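Local coordinates for protein beta-galactosidase (Trichoderma reesei, PDB 3OGS) that probably hydrolyses terminal non-reducing beta-D-galactose residues of beta-D-galactosides, as a family 35 glycoside hydrolase, at residues A[121-126]-A[331-336]. Residues are numbered along the deposited sequence; the frame is centred on the assembly and turned at random.
With IPT (1-methylethyl 1-thio-beta-D-galactopyranoside), chain E.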
loop_
_atom_site.group_PDB
_atom_site.type_symbol
_atom_site.label_atom_id
_atom_site.label_comp_id
_atom_site.label_asym_id
_atom_site.label_seq_id
_atom_site.Cartn_x
_atom_site.Cartn_y
_atom_site.Cartn_z
ATOM N N ALA A 121 4.506 8.773 -4.973
ATOM C CA ALA A 121 3.512 7.968 -4.166
ATOM C C ALA A 121 2.045 8.051 -4.573
ATOM O O ALA A 121 1.166 7.509 -3.849
ATOM C CB ALA A 121 3.641 8.342 -2.610
ATOM N N GLU A 122 1.788 8.591 -5.784
ATOM C CA GLU A 122 0.403 8.860 -6.199
ATOM C C GLU A 122 -0.388 9.704 -5.178
ATOM O O GLU A 122 -1.613 9.562 -5.060
ATOM C CB GLU A 122 -0.354 7.515 -6.557
ATOM C CG GLU A 122 0.179 6.823 -7.947
ATOM C CD GLU A 122 1.570 6.133 -7.782
ATOM O OE1 GLU A 122 1.622 5.206 -6.942
ATOM O OE2 GLU A 122 2.577 6.518 -8.477
ATOM N N VAL A 123 0.282 10.579 -4.461
ATOM C CA VAL A 123 -0.420 11.506 -3.504
ATOM C C VAL A 123 -0.411 12.913 -4.130
ATOM O O VAL A 123 0.442 13.207 -5.026
ATOM C CB VAL A 123 0.273 11.568 -2.064
ATOM C CG1 VAL A 123 0.355 10.104 -1.383
ATOM C CG2 VAL A 123 1.713 12.278 -2.051
ATOM N N SER A 124 -1.335 13.787 -3.680
ATOM C CA SER A 124 -1.374 15.204 -4.179
ATOM C C SER A 124 0.017 15.911 -4.079
ATOM O O SER A 124 0.623 15.921 -3.010
ATOM C CB SER A 124 -2.437 16.028 -3.361
ATOM O OG SER A 124 -2.570 17.336 -3.943
ATOM N N GLY A 125 0.461 16.565 -5.172
ATOM C CA GLY A 125 1.753 17.271 -5.294
ATOM C C GLY A 125 3.000 16.403 -5.243
ATOM O O GLY A 125 4.118 16.939 -5.139
ATOM N N GLY A 126 2.837 15.056 -5.218
ATOM C CA GLY A 126 3.913 14.123 -4.887
ATOM C C GLY A 126 4.446 14.339 -3.502
ATOM O O GLY A 126 5.626 14.043 -3.244
ATOM N N GLY A 331 -9.857 11.935 2.489
ATOM C CA GLY A 331 -9.601 13.401 2.843
ATOM C C GLY A 331 -8.822 14.147 1.729
ATOM O O GLY A 331 -7.957 14.956 2.041
ATOM N N ASN A 332 -9.076 13.818 0.441
ATOM C CA ASN A 332 -8.389 14.469 -0.722
ATOM C C ASN A 332 -6.856 14.292 -0.766
ATOM O O ASN A 332 -6.155 15.121 -1.439
ATOM C CB ASN A 332 -8.722 15.983 -0.798
ATOM C CG ASN A 332 -10.263 16.234 -0.938
ATOM O OD1 ASN A 332 -10.905 15.739 -1.900
ATOM N ND2 ASN A 332 -10.875 16.976 0.051
ATOM N N LEU A 333 -6.284 13.295 -0.056
ATOM C CA LEU A 333 -4.848 13.299 0.006
ATOM C C LEU A 333 -4.197 12.798 -1.355
ATOM O O LEU A 333 -2.953 12.967 -1.540
ATOM C CB LEU A 333 -4.356 12.488 1.268
ATOM C CG LEU A 333 -4.478 10.949 1.185
ATOM C CD1 LEU A 333 -3.286 10.205 0.586
ATOM C CD2 LEU A 333 -4.618 10.418 2.677
ATOM N N GLY A 334 -4.990 12.173 -2.237
ATOM C CA GLY A 334 -4.477 11.557 -3.557
ATOM C C GLY A 334 -4.207 12.537 -4.718
ATOM O O GLY A 334 -4.695 13.696 -4.686
ATOM N N HIS A 335 -3.458 12.104 -5.779
ATOM C CA HIS A 335 -3.213 12.960 -6.986
ATOM C C HIS A 335 -4.340 12.692 -8.088
ATOM O O HIS A 335 -5.098 11.735 -7.955
ATOM C CB HIS A 335 -1.777 12.684 -7.587
ATOM C CG HIS A 335 -1.669 11.418 -8.411
ATOM N ND1 HIS A 335 -0.895 11.353 -9.544
ATOM C CD2 HIS A 335 -2.210 10.173 -8.242
ATOM C CE1 HIS A 335 -0.944 10.124 -10.051
ATOM N NE2 HIS A 335 -1.747 9.381 -9.279
ATOM N N PRO A 336 -4.445 13.533 -9.144
ATOM C CA PRO A 336 -5.539 13.374 -10.238
ATOM C C PRO A 336 -5.363 12.087 -11.031
ATOM O O PRO A 336 -6.320 11.616 -11.687
ATOM C CB PRO A 336 -5.275 14.599 -11.210
ATOM C CG PRO A 336 -4.582 15.603 -10.221
ATOM C CD PRO A 336 -3.653 14.788 -9.277
HETATM C C1 IPT E . 7.961 4.770 -8.246
HETATM C C2 IPT E . 7.849 5.874 -7.161
HETATM O O2 IPT E . 9.086 5.894 -6.386
HETATM C C3 IPT E . 6.756 5.550 -6.134
HETATM O O3 IPT E . 6.587 6.643 -5.208
HETATM C C4 IPT E . 5.376 5.232 -6.795
HETATM O O4 IPT E . 4.974 6.470 -7.472
HETATM C C5 IPT E . 5.596 4.051 -7.840
HETATM O O5 IPT E . 6.646 4.506 -8.742
HETATM C C6 IPT E . 4.309 3.668 -8.622
HETATM O O6 IPT E . 3.231 3.216 -7.762
HETATM S S1 IPT E . 8.970 5.427 -9.584
HETATM C "C1'" IPT E . 8.982 3.882 -10.504
HETATM C "C2'" IPT E . 8.191 3.782 -11.829
HETATM C "C3'" IPT E . 10.401 3.439 -10.748
#
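One loop of the galactose site of the TIM-barrel domain, following strand 110-116, packs against the loop after strand 318-322 where Glu122 and Val123 meet Leu333, Gly334 and His335; residues 331-336 form a second layer behind Glu122. A single beta bridge, Val123 with Gly334, ties the backbones. Ser124 N donates to Leu333 O at 2.8 Å, nearly straight. His335 N reaches Glu122 O at 3.2 Å from above the carbonyl plane. The imidazole of His335 lies alongside Glu122: the CA of Glu122 sits over one ring face, offset toward the rim, in a CH-pi contact 3.8 Å from the centroid. Further out, Glu122 CG comes to 3.5 Å from His335 NE2. The Glu122 chain then bends at chi2 (75°), carrying the carboxylate on into the sugar pocket. There Glu122 OE1 accepts a hydrogen bond from O6 of the bound thiogalactoside (2.7 Å). Glu122 OE2 accepts one from O4 of the same sugar at 2.6 Å, while Ala121 N donates to O3. OE1 is also hydrogen-bonded to Tyr342 OH. At the far end, Val123 CG1 meets Leu333 CD1, and Ser124 OG is hydrogen-bonded to Leu787 N. An alanine in place of Glu122 is likely to leave O4 and O6 without these carboxylate acceptors and His335 NE2 without the CG packed beside it. Glu122 thus divides its work: main chain and methylenes rest against the 331-336 loop, and the carboxylate, braced by Tyr342, reads two hydroxyls of the galactose.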